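Local coordinates for protein trans-isoprenyl diphosphate synthase (Caulobacter crescentus, PDB 3OYR) that probably makes octaprenyl diphosphate, the precursor of quinone side chains, by metal-dependent condensation of isopentenyl diphosphate units onto farnesyl diphosphate, at residues L224-L235 with L336-A345; A55-G65 with R114-W124. All coordinates share one frame; numbering follows the deposited sequence.

Contact 1 of 2, residues L224-L235 with L336-A345; sequences LGLAFQLADDAL and LADFAVSRRA. With CA (calcium ion), chain F; DMA (dimethylallyl diphosphate), chain D; DMA (dimethylallyl diphosphate), chain G.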
loop_
_atom_site.group_PDB
_atom_site.type_symbol
_atom_site.label_atom_id
_atom_site.label_comp_id
_atom_site.label_asym_id
_atom_site.label_seq_id
_atom_site.Cartn_x
_atom_site.Cartn_y
_atom_site.Cartn_z
ATOM N N LEU B 224 -20.658 7.747 -10.009
ATOM C CA LEU B 224 -21.173 7.399 -8.672
ATOM C C LEU B 224 -20.212 7.871 -7.584
ATOM O O LEU B 224 -20.637 8.441 -6.582
ATOM C CB LEU B 224 -21.442 5.902 -8.520
ATOM C CG LEU B 224 -22.094 5.613 -7.165
ATOM C CD1 LEU B 224 -23.497 5.177 -7.319
ATOM C CD2 LEU B 224 -21.335 4.612 -6.385
ATOM N N GLY B 225 -18.916 7.675 -7.814
ATOM C CA GLY B 225 -17.908 8.057 -6.833
ATOM C C GLY B 225 -17.769 9.549 -6.611
ATOM O O GLY B 225 -17.560 9.982 -5.478
ATOM N N LEU B 226 -17.878 10.337 -7.675
ATOM C CA LEU B 226 -17.913 11.805 -7.533
ATOM C C LEU B 226 -19.096 12.265 -6.661
ATOM O O LEU B 226 -18.903 12.985 -5.660
ATOM C CB LEU B 226 -17.916 12.479 -8.912
ATOM C CG LEU B 226 -16.624 12.249 -9.717
ATOM C CD1 LEU B 226 -16.766 12.713 -11.145
ATOM C CD2 LEU B 226 -15.463 12.967 -9.067
ATOM N N ALA B 227 -20.298 11.788 -6.998
ATOM C CA ALA B 227 -21.508 12.035 -6.190
ATOM C C ALA B 227 -21.261 11.630 -4.749
ATOM O O ALA B 227 -21.524 12.416 -3.815
ATOM C CB ALA B 227 -22.721 11.248 -6.772
ATOM N N PHE B 228 -20.711 10.422 -4.586
ATOM C CA PHE B 228 -20.445 9.829 -3.281
ATOM C C PHE B 228 -19.568 10.737 -2.436
ATOM O O PHE B 228 -19.898 11.027 -1.282
ATOM C CB PHE B 228 -19.784 8.437 -3.441
ATOM C CG PHE B 228 -19.650 7.673 -2.147
ATOM C CD1 PHE B 228 -20.714 6.902 -1.668
ATOM C CD2 PHE B 228 -18.463 7.728 -1.398
ATOM C CE1 PHE B 228 -20.597 6.205 -0.448
ATOM C CE2 PHE B 228 -18.332 7.015 -0.182
ATOM C CZ PHE B 228 -19.399 6.264 0.295
ATOM N N GLN B 229 -18.459 11.197 -3.017
ATOM C CA GLN B 229 -17.498 12.009 -2.275
ATOM C C GLN B 229 -18.021 13.415 -1.955
ATOM O O GLN B 229 -17.788 13.936 -0.852
ATOM C CB GLN B 229 -16.181 12.083 -3.024
ATOM C CG GLN B 229 -15.079 12.729 -2.210
ATOM C CD GLN B 229 -14.814 12.020 -0.891
ATOM O OE1 GLN B 229 -14.696 10.801 -0.839
ATOM N NE2 GLN B 229 -14.722 12.783 0.177
ATOM N N LEU B 230 -18.714 14.026 -2.914
ATOM C CA LEU B 230 -19.425 15.297 -2.675
ATOM C C LEU B 230 -20.398 15.186 -1.499
ATOM O O LEU B 230 -20.384 16.040 -0.613
ATOM C CB LEU B 230 -20.156 15.766 -3.931
ATOM C CG LEU B 230 -19.203 16.285 -5.013
ATOM C CD1 LEU B 230 -19.912 16.379 -6.326
ATOM C CD2 LEU B 230 -18.664 17.615 -4.636
ATOM N N ALA B 231 -21.207 14.121 -1.476
ATOM C CA ALA B 231 -22.097 13.863 -0.338
ATOM C C ALA B 231 -21.312 13.628 0.949
ATOM O O ALA B 231 -21.703 14.131 1.993
ATOM C CB ALA B 231 -23.035 12.700 -0.612
ATOM N N ASP B 232 -20.201 12.894 0.869
ATOM C CA ASP B 232 -19.337 12.682 2.029
ATOM C C ASP B 232 -18.779 13.990 2.571
ATOM O O ASP B 232 -18.749 14.204 3.789
ATOM C CB ASP B 232 -18.177 11.733 1.707
ATOM C CG ASP B 232 -17.360 11.396 2.930
ATOM O OD1 ASP B 232 -16.313 12.065 3.164
ATOM O OD2 ASP B 232 -17.793 10.497 3.688
ATOM N N ASP B 233 -18.331 14.863 1.668
ATOM C CA ASP B 233 -17.830 16.174 2.054
ATOM C C ASP B 233 -18.915 17.045 2.711
ATOM O O ASP B 233 -18.642 17.723 3.701
ATOM C CB ASP B 233 -17.172 16.876 0.861
ATOM C CG ASP B 233 -15.811 16.260 0.496
ATOM O OD1 ASP B 233 -15.314 15.366 1.220
ATOM O OD2 ASP B 233 -15.225 16.674 -0.519
ATOM N N ALA B 234 -20.136 17.001 2.179
ATOM C CA ALA B 234 -21.274 17.695 2.787
ATOM C C ALA B 234 -21.636 17.109 4.150
ATOM O O ALA B 234 -21.914 17.858 5.086
ATOM C CB ALA B 234 -22.497 17.674 1.863
ATOM N N LEU B 235 -21.634 15.775 4.248
ATOM C CA LEU B 235 -21.862 15.069 5.521
ATOM C C LEU B 235 -20.844 15.420 6.611
ATOM O O LEU B 235 -21.150 15.348 7.797
ATOM C CB LEU B 235 -21.929 13.543 5.315
ATOM C CG LEU B 235 -23.262 13.004 4.805
ATOM C CD1 LEU B 235 -23.162 11.525 4.492
ATOM C CD2 LEU B 235 -24.392 13.269 5.813
ATOM N N LEU B 336 -28.783 2.890 -6.060
ATOM C CA LEU B 336 -27.526 3.192 -5.355
ATOM C C LEU B 336 -27.010 4.598 -5.680
ATOM O O LEU B 336 -26.498 5.306 -4.797
ATOM C CB LEU B 336 -26.451 2.135 -5.656
ATOM C CG LEU B 336 -25.029 2.363 -5.119
ATOM C CD1 LEU B 336 -24.994 2.232 -3.583
ATOM C CD2 LEU B 336 -24.037 1.412 -5.752
ATOM N N ALA B 337 -27.153 4.999 -6.943
ATOM C CA ALA B 337 -26.776 6.346 -7.386
ATOM C C ALA B 337 -27.505 7.447 -6.604
ATOM O O ALA B 337 -26.882 8.410 -6.166
ATOM C CB ALA B 337 -27.002 6.491 -8.903
ATOM N N ASP B 338 -28.813 7.275 -6.403
ATOM C CA ASP B 338 -29.610 8.192 -5.585
ATOM C C ASP B 338 -29.229 8.114 -4.128
ATOM O O ASP B 338 -29.196 9.137 -3.414
ATOM C CB ASP B 338 -31.113 7.899 -5.778
ATOM C CG ASP B 338 -31.610 8.317 -7.160
ATOM O OD1 ASP B 338 -30.973 9.199 -7.786
ATOM O OD2 ASP B 338 -32.615 7.758 -7.632
ATOM N N PHE B 339 -28.931 6.890 -3.680
ATOM C CA PHE B 339 -28.511 6.667 -2.310
ATOM C C PHE B 339 -27.190 7.364 -1.994
ATOM O O PHE B 339 -27.029 7.927 -0.908
ATOM C CB PHE B 339 -28.418 5.171 -1.982
ATOM C CG PHE B 339 -28.010 4.900 -0.566
ATOM C CD1 PHE B 339 -28.927 5.039 0.470
ATOM C CD2 PHE B 339 -26.706 4.531 -0.259
ATOM C CE1 PHE B 339 -28.557 4.787 1.789
ATOM C CE2 PHE B 339 -26.323 4.287 1.062
ATOM C CZ PHE B 339 -27.251 4.405 2.080
ATOM N N ALA B 340 -26.249 7.323 -2.938
ATOM C CA ALA B 340 -24.979 8.045 -2.783
ATOM C C ALA B 340 -25.177 9.511 -2.371
ATOM O O ALA B 340 -24.453 10.012 -1.520
ATOM C CB ALA B 340 -24.135 7.937 -4.045
ATOM N N VAL B 341 -26.179 10.171 -2.953
ATOM C CA VAL B 341 -26.506 11.565 -2.648
ATOM C C VAL B 341 -27.386 11.708 -1.393
ATOM O O VAL B 341 -27.155 12.600 -0.572
ATOM C CB VAL B 341 -27.195 12.247 -3.859
ATOM C CG1 VAL B 341 -27.467 13.711 -3.592
ATOM C CG2 VAL B 341 -26.325 12.100 -5.109
ATOM N N SER B 342 -28.370 10.825 -1.228
ATOM C CA SER B 342 -29.356 10.981 -0.127
ATOM C C SER B 342 -28.918 10.488 1.264
ATOM O O SER B 342 -29.430 10.980 2.282
ATOM C CB SER B 342 -30.708 10.360 -0.499
ATOM O OG SER B 342 -30.633 8.951 -0.583
ATOM N N ARG B 343 -27.968 9.544 1.303
ATOM C CA ARG B 343 -27.511 8.897 2.553
ATOM C C ARG B 343 -27.088 9.837 3.687
ATOM O O ARG B 343 -26.673 10.979 3.460
ATOM C CB ARG B 343 -26.348 7.933 2.261
ATOM C CG ARG B 343 -25.095 8.639 1.816
ATOM C CD ARG B 343 -24.139 7.782 0.967
ATOM N NE ARG B 343 -22.964 8.591 0.606
ATOM C CZ ARG B 343 -21.875 8.698 1.360
ATOM N NH1 ARG B 343 -20.857 9.462 0.973
ATOM N NH2 ARG B 343 -21.789 8.008 2.489
ATOM N N ARG B 344 -27.186 9.317 4.905
ATOM C CA ARG B 344 -26.779 10.022 6.119
ATOM C C ARG B 344 -25.470 9.479 6.677
ATOM O O ARG B 344 -24.916 10.039 7.622
ATOM C CB ARG B 344 -27.887 9.927 7.189
ATOM C CG ARG B 344 -29.258 10.503 6.769
ATOM C CD ARG B 344 -29.123 11.907 6.196
ATOM N NE ARG B 344 -28.491 12.825 7.151
ATOM C CZ ARG B 344 -27.884 13.967 6.829
ATOM N NH1 ARG B 344 -27.807 14.366 5.560
ATOM N NH2 ARG B 344 -27.349 14.713 7.785
ATOM N N ALA B 345 -24.984 8.382 6.090
ATOM C CA ALA B 345 -23.732 7.748 6.513
ATOM C C ALA B 345 -23.050 6.987 5.374
ATOM O O ALA B 345 -23.658 6.730 4.324
ATOM C CB ALA B 345 -23.982 6.809 7.663
ATOM O OXT ALA B 345 -21.877 6.601 5.506
HETATM CA CA CA F . -14.823 12.867 4.665
HETATM C C1 DMA D . -14.914 6.152 3.402
HETATM O O1 DMA D . -15.676 5.236 2.603
HETATM C C2 DMA D . -14.020 6.581 2.293
HETATM C C3 DMA D . -14.274 7.661 1.550
HETATM C C4 DMA D . -15.403 8.612 1.846
HETATM C C5 DMA D . -13.349 7.917 0.401
HETATM P PA DMA D . -17.144 4.676 2.923
HETATM O O1A DMA D . -17.634 3.774 1.808
HETATM O O2A DMA D . -18.029 5.843 3.264
HETATM O O3A DMA D . -16.746 3.846 4.257
HETATM P PB DMA D . -17.275 2.399 4.775
HETATM O O1B DMA D . -16.495 1.362 3.991
HETATM O O2B DMA D . -16.807 2.546 6.207
HETATM O O3B DMA D . -18.765 2.311 4.575
HETATM C C1 DMA G . -10.595 10.168 1.364
HETATM O O1 DMA G . -11.779 10.828 1.796
HETATM C C2 DMA G . -10.304 8.905 2.113
HETATM C C3 DMA G . -9.868 7.794 1.509
HETATM C C4 DMA G . -9.623 7.685 0.037
HETATM C C5 DMA G . -9.616 6.604 2.374
HETATM P PA DMA G . -12.040 11.444 3.282
HETATM O O1A DMA G . -13.098 12.480 3.054
HETATM O O2A DMA G . -10.767 11.797 4.003
HETATM O O3A DMA G . -12.720 10.140 3.954
HETATM P PB DMA G . -13.155 9.973 5.502
HETATM O O1B DMA G . -13.839 8.636 5.379
HETATM O O2B DMA G . -14.049 11.151 5.807
HETATM O O3B DMA G . -11.894 10.003 6.335
HETATM O O HOH W 1 -18.969 8.291 2.799
HETATM O O HOH W 2 -16.684 13.155 6.133
HETATM O O HOH W 3 -15.081 14.980 3.689
HETATM O O HOH W 4 -13.554 13.888 6.443
#

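Contact 2 of 2, residues A55-G65 with R114-W124; sequences ALAEHLIAAGG and RRGKVAAHLIW. With DMA (dimethylallyl diphosphate), chain D; DMA (dimethylallyl diphosphate), chain G.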
loop_
_atom_site.group_PDB
_atom_site.type_symbol
_atom_site.label_atom_id
_atom_site.label_comp_id
_atom_site.label_asym_id
_atom_site.label_seq_id
_atom_site.Cartn_x
_atom_site.Cartn_y
_atom_site.Cartn_z
ATOM N N ALA B 55 -5.613 -9.081 14.109
ATOM C CA ALA B 55 -6.210 -8.281 15.195
ATOM C C ALA B 55 -6.520 -6.850 14.728
ATOM O O ALA B 55 -7.652 -6.409 14.845
ATOM C CB ALA B 55 -5.313 -8.268 16.434
ATOM N N LEU B 56 -5.529 -6.152 14.160
ATOM C CA LEU B 56 -5.739 -4.787 13.647
ATOM C C LEU B 56 -6.750 -4.750 12.496
ATOM O O LEU B 56 -7.634 -3.876 12.455
ATOM C CB LEU B 56 -4.406 -4.137 13.248
ATOM C CG LEU B 56 -4.301 -2.609 13.096
ATOM C CD1 LEU B 56 -2.859 -2.145 13.165
ATOM C CD2 LEU B 56 -4.896 -2.113 11.778
ATOM N N ALA B 57 -6.623 -5.706 11.578
ATOM C CA ALA B 57 -7.490 -5.784 10.406
ATOM C C ALA B 57 -8.960 -6.019 10.753
ATOM O O ALA B 57 -9.842 -5.297 10.259
ATOM C CB ALA B 57 -6.993 -6.864 9.454
ATOM N N GLU B 58 -9.227 -7.017 11.598
ATOM C CA GLU B 58 -10.599 -7.313 12.018
ATOM C C GLU B 58 -11.207 -6.194 12.853
ATOM O O GLU B 58 -12.412 -5.986 12.806
ATOM C CB GLU B 58 -10.705 -8.644 12.782
ATOM C CG GLU B 58 -12.104 -9.279 12.705
ATOM C CD GLU B 58 -12.491 -10.062 13.954
ATOM O OE1 GLU B 58 -11.791 -11.039 14.294
ATOM O OE2 GLU B 58 -13.514 -9.708 14.586
ATOM N N HIS B 59 -10.383 -5.459 13.596
ATOM C CA HIS B 59 -10.888 -4.311 14.343
ATOM C C HIS B 59 -11.591 -3.345 13.370
ATOM O O HIS B 59 -12.691 -2.879 13.654
ATOM C CB HIS B 59 -9.759 -3.627 15.108
ATOM C CG HIS B 59 -10.151 -2.332 15.762
ATOM N ND1 HIS B 59 -10.625 -2.264 17.056
ATOM C CD2 HIS B 59 -10.108 -1.053 15.313
ATOM C CE1 HIS B 59 -10.872 -1.005 17.370
ATOM N NE2 HIS B 59 -10.574 -0.250 16.328
ATOM N N LEU B 60 -10.979 -3.105 12.203
ATOM C CA LEU B 60 -11.571 -2.239 11.179
ATOM C C LEU B 60 -12.663 -2.902 10.320
ATOM O O LEU B 60 -13.753 -2.333 10.155
ATOM C CB LEU B 60 -10.483 -1.617 10.293
ATOM C CG LEU B 60 -10.945 -0.589 9.242
ATOM C CD1 LEU B 60 -11.860 0.468 9.847
ATOM C CD2 LEU B 60 -9.760 0.095 8.605
ATOM N N ILE B 61 -12.365 -4.082 9.779
ATOM C CA ILE B 61 -13.257 -4.771 8.872
ATOM C C ILE B 61 -14.565 -5.205 9.552
ATOM O O ILE B 61 -15.655 -4.911 9.046
ATOM C CB ILE B 61 -12.545 -5.959 8.170
ATOM C CG1 ILE B 61 -11.380 -5.466 7.291
ATOM C CG2 ILE B 61 -13.542 -6.774 7.346
ATOM C CD1 ILE B 61 -10.319 -6.581 6.948
ATOM N N ALA B 62 -14.463 -5.868 10.706
ATOM C CA ALA B 62 -15.658 -6.288 11.459
ATOM C C ALA B 62 -16.452 -5.127 12.083
ATOM O O ALA B 62 -17.622 -5.311 12.433
ATOM C CB ALA B 62 -15.310 -7.367 12.525
ATOM N N ALA B 63 -15.839 -3.941 12.183
ATOM C CA ALA B 63 -16.490 -2.754 12.764
ATOM C C ALA B 63 -17.725 -2.271 11.997
ATOM O O ALA B 63 -18.586 -1.582 12.552
ATOM C CB ALA B 63 -15.498 -1.609 12.897
ATOM N N GLY B 64 -17.803 -2.628 10.721
ATOM C CA GLY B 64 -18.917 -2.228 9.877
ATOM C C GLY B 64 -18.433 -1.917 8.476
ATOM O O GLY B 64 -17.429 -2.476 7.998
ATOM N N GLY B 65 -19.158 -1.025 7.816
ATOM C CA GLY B 65 -18.791 -0.568 6.488
ATOM C C GLY B 65 -19.844 -1.033 5.518
ATOM O O GLY B 65 -20.348 -2.141 5.634
ATOM N N ARG B 114 -13.457 5.783 13.417
ATOM C CA ARG B 114 -13.714 5.153 12.132
ATOM C C ARG B 114 -14.654 3.988 12.343
ATOM O O ARG B 114 -14.355 3.078 13.136
ATOM C CB ARG B 114 -12.406 4.675 11.474
ATOM C CG ARG B 114 -12.641 3.777 10.242
ATOM C CD ARG B 114 -13.183 4.550 9.050
ATOM N NE ARG B 114 -12.195 5.509 8.575
ATOM C CZ ARG B 114 -12.412 6.440 7.647
ATOM N NH1 ARG B 114 -13.598 6.548 7.049
ATOM N NH2 ARG B 114 -11.415 7.252 7.309
ATOM N N ARG B 115 -15.791 4.035 11.645
ATOM C CA ARG B 115 -16.831 3.004 11.719
ATOM C C ARG B 115 -17.316 2.763 13.161
ATOM O O ARG B 115 -17.642 1.629 13.544
ATOM C CB ARG B 115 -16.373 1.692 11.049
ATOM C CG ARG B 115 -16.155 1.780 9.538
ATOM C CD ARG B 115 -15.599 0.455 8.981
ATOM N NE ARG B 115 -15.491 0.463 7.509
ATOM C CZ ARG B 115 -14.835 -0.441 6.783
ATOM N NH1 ARG B 115 -14.815 -0.329 5.452
ATOM N NH2 ARG B 115 -14.186 -1.456 7.373
ATOM N N GLY B 116 -17.350 3.830 13.959
ATOM C CA GLY B 116 -17.887 3.759 15.318
ATOM C C GLY B 116 -16.884 3.330 16.378
ATOM O O GLY B 116 -17.180 3.412 17.570
ATOM N N LYS B 117 -15.711 2.859 15.946
ATOM C CA LYS B 117 -14.648 2.425 16.854
ATOM C C LYS B 117 -13.506 3.436 16.803
ATOM O O LYS B 117 -13.400 4.224 15.854
ATOM C CB LYS B 117 -14.118 1.028 16.478
ATOM C CG LYS B 117 -15.067 -0.151 16.755
ATOM C CD LYS B 117 -14.323 -1.477 16.541
ATOM C CE LYS B 117 -15.256 -2.684 16.426
ATOM N NZ LYS B 117 -14.590 -3.856 15.746
ATOM N N VAL B 118 -12.657 3.408 17.823
ATOM C CA VAL B 118 -11.418 4.185 17.849
ATOM C C VAL B 118 -10.577 3.777 16.635
ATOM O O VAL B 118 -10.572 2.600 16.258
ATOM C CB VAL B 118 -10.652 3.951 19.196
ATOM C CG1 VAL B 118 -10.314 2.461 19.399
ATOM C CG2 VAL B 118 -9.409 4.802 19.297
ATOM N N ALA B 119 -9.937 4.750 15.984
ATOM C CA ALA B 119 -9.088 4.470 14.832
ATOM C C ALA B 119 -7.916 3.578 15.257
ATOM O O ALA B 119 -7.253 3.858 16.263
ATOM C CB ALA B 119 -8.583 5.756 14.228
ATOM N N ALA B 120 -7.679 2.514 14.484
ATOM C CA ALA B 120 -6.680 1.475 14.788
ATOM C C ALA B 120 -5.314 1.980 15.243
ATOM O O ALA B 120 -4.695 1.385 16.135
ATOM C CB ALA B 120 -6.514 0.553 13.595
ATOM N N HIS B 121 -4.852 3.082 14.651
ATOM C CA HIS B 121 -3.545 3.651 14.985
ATOM C C HIS B 121 -3.441 4.242 16.392
ATOM O O HIS B 121 -2.340 4.502 16.872
ATOM C CB HIS B 121 -3.109 4.683 13.949
ATOM C CG HIS B 121 -3.976 5.906 13.895
ATOM N ND1 HIS B 121 -3.695 7.052 14.613
ATOM C CD2 HIS B 121 -5.102 6.174 13.190
ATOM C CE1 HIS B 121 -4.615 7.964 14.358
ATOM N NE2 HIS B 121 -5.482 7.457 13.499
ATOM N N LEU B 122 -4.580 4.455 17.048
ATOM C CA LEU B 122 -4.579 4.900 18.441
ATOM C C LEU B 122 -4.425 3.732 19.424
ATOM O O LEU B 122 -4.074 3.938 20.587
ATOM C CB LEU B 122 -5.832 5.735 18.753
ATOM C CG LEU B 122 -5.905 7.143 18.133
ATOM C CD1 LEU B 122 -7.277 7.788 18.360
ATOM C CD2 LEU B 122 -4.800 8.056 18.652
ATOM N N ILE B 123 -4.682 2.514 18.945
ATOM C CA ILE B 123 -4.540 1.297 19.737
ATOM C C ILE B 123 -3.198 0.600 19.465
ATOM O O ILE B 123 -2.490 0.205 20.395
ATOM C CB ILE B 123 -5.707 0.312 19.450
ATOM C CG1 ILE B 123 -7.060 0.932 19.806
ATOM C CG2 ILE B 123 -5.504 -1.024 20.162
ATOM C CD1 ILE B 123 -7.148 1.510 21.238
ATOM N N TRP B 124 -2.852 0.454 18.189
ATOM C CA TRP B 124 -1.662 -0.302 17.796
ATOM C C TRP B 124 -0.504 0.588 17.368
ATOM O O TRP B 124 0.622 0.113 17.216
ATOM C CB TRP B 124 -2.005 -1.286 16.683
ATOM C CG TRP B 124 -2.796 -2.472 17.131
ATOM C CD1 TRP B 124 -2.301 -3.626 17.670
ATOM C CD2 TRP B 124 -4.220 -2.641 17.059
ATOM N NE1 TRP B 124 -3.321 -4.498 17.944
ATOM C CE2 TRP B 124 -4.513 -3.921 17.580
ATOM C CE3 TRP B 124 -5.276 -1.835 16.606
ATOM C CZ2 TRP B 124 -5.824 -4.420 17.668
ATOM C CZ3 TRP B 124 -6.590 -2.329 16.694
ATOM C CH2 TRP B 124 -6.845 -3.610 17.224
HETATM C C1 DMA D . -14.914 6.152 3.402
HETATM O O1 DMA D . -15.676 5.236 2.603
HETATM C C2 DMA D . -14.020 6.581 2.293
HETATM C C3 DMA D . -14.274 7.661 1.550
HETATM C C4 DMA D . -15.403 8.612 1.846
HETATM C C5 DMA D . -13.349 7.917 0.401
HETATM P PA DMA D . -17.144 4.676 2.923
HETATM O O1A DMA D . -17.634 3.774 1.808
HETATM O O2A DMA D . -18.029 5.843 3.264
HETATM O O3A DMA D . -16.746 3.846 4.257
HETATM P PB DMA D . -17.275 2.399 4.775
HETATM O O1B DMA D . -16.495 1.362 3.991
HETATM O O2B DMA D . -16.807 2.546 6.207
HETATM O O3B DMA D . -18.765 2.311 4.575
HETATM C C1 DMA G . -10.595 10.168 1.364
HETATM O O1 DMA G . -11.779 10.828 1.796
HETATM C C2 DMA G . -10.304 8.905 2.113
HETATM C C3 DMA G . -9.868 7.794 1.509
HETATM C C4 DMA G . -9.623 7.685 0.037
HETATM C C5 DMA G . -9.616 6.604 2.374
HETATM P PA DMA G . -12.040 11.444 3.282
HETATM O O1A DMA G . -13.098 12.480 3.054
HETATM O O2A DMA G . -10.767 11.797 4.003
HETATM O O3A DMA G . -12.720 10.140 3.954
HETATM P PB DMA G . -13.155 9.973 5.502
HETATM O O1B DMA G . -13.839 8.636 5.379
HETATM O O2B DMA G . -14.049 11.151 5.807
HETATM O O3B DMA G . -11.894 10.003 6.335
#

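Contact 1 of 2, residues L224-L235 with L336-A345
The guanidinium of Arg-343 lies flat on the ring of Phe-228, the two planes only 4° apart and CZ 3.7 Å from the ring centroid, a stacked cation-pi pair. Leu-235 CD1 lies over the rim of the opposite face, so the group has a neighbour on each side. Near its plane two backbone carbonyls and the C-terminal carboxylate hold it: NH1 donates to Phe-228 O at 2.9 Å, an oxygen that already takes the helical bond from Asp-232 N, while NE reaches Ala-340 O and NH2 the C-terminal Ala-345 O. These bonds fix the rotation of the group, and Ala-345 OXT adds a salt bridge to NH2. Water 1 links Arg-343 NH2 to Asp-232 OD2 and to O2A of the chain D dimethylallyl diphosphate. Asp-232 OD1 binds calcium at 2.3 Å, and its OD2 also pairs with Lys-246. Farther back, the helical segments 224-235 and 336-342 run nearly parallel, their axes 20° apart, with short residues between them: Ala-231 CB sits 3.2 Å from Ala-340 O. Leu-224, its CG anti to the backbone N (chi1 -175°), extends CD1 to 3.5 Å from Ala-337 CA, a tight fit. The C-terminal tail thus backs the second aspartate-bearing metal helix of the all-helical isoprenoid synthase fold.

Contact 2 of 2, residues A55-G65 with R114-W124
The diphosphate-binding rim of the prenyl synthase pocket is built here, where the end of helix 52-61 and its glycine loop meet the arginine-bearing hairpin that follows the aspartate-rich DDxxD helix. Arg-115 spans both: its extended chain places NE 2.8 Å from O2B of the chain D dimethylallyl diphosphate and NH1 on O1B, a two-pronged grip, while NH2 donates to Leu-60 O at 2.9 Å. Gly-64 O lies over one face of this guanidinium, and Gly-65 CA packs on it too. Arg-114 turns to the other ligand, of chain G, with NH1 on O1B at 2.7 Å and NH2 on O3B; Asp-106 pairs with the same NH2. Arg-114 CG rests against Leu-60 CD1. Farther along the helix, His-59 is held between two neighbours: Lys-117 CD makes a CH-pi contact over one face, and Trp-124 presents its edge to the other, a T-shaped pair with planes at 74°. Leu-56 CA in turn sits over the indole six-membered ring, 3.9 Å from its centroid. Lys-117 NZ donates to a lone pair of His-59 O, lying in the plane of that carbonyl. At the ring's edge, His-59 NE2 donates to Val-118 O at 2.9 Å, with a nearly straight N-H...O angle of 171°.

Contacts 1 and 2 stand on different sides of one substrate pocket, their centres 23 Å apart and their nearest atoms about 7 Å from each other; they do not touch but meet the same two bound ligands. For the chain D molecule, contact 2 grips the terminal phosphate, whereas contact 1 reaches the inner one through water 1; Lys-66, Arg-69 and His-98 add further hydrogen bonds. On the chain G molecule, Arg-114 meets the terminal phosphate, and the calcium on Asp-232 takes one oxygen from each phosphate of that molecule. The side chain of Asp-232 lies about 8 Å from that of Asp-105, consistent with the two aspartate-bearing metal sites facing each other across the diphosphate, as in this family.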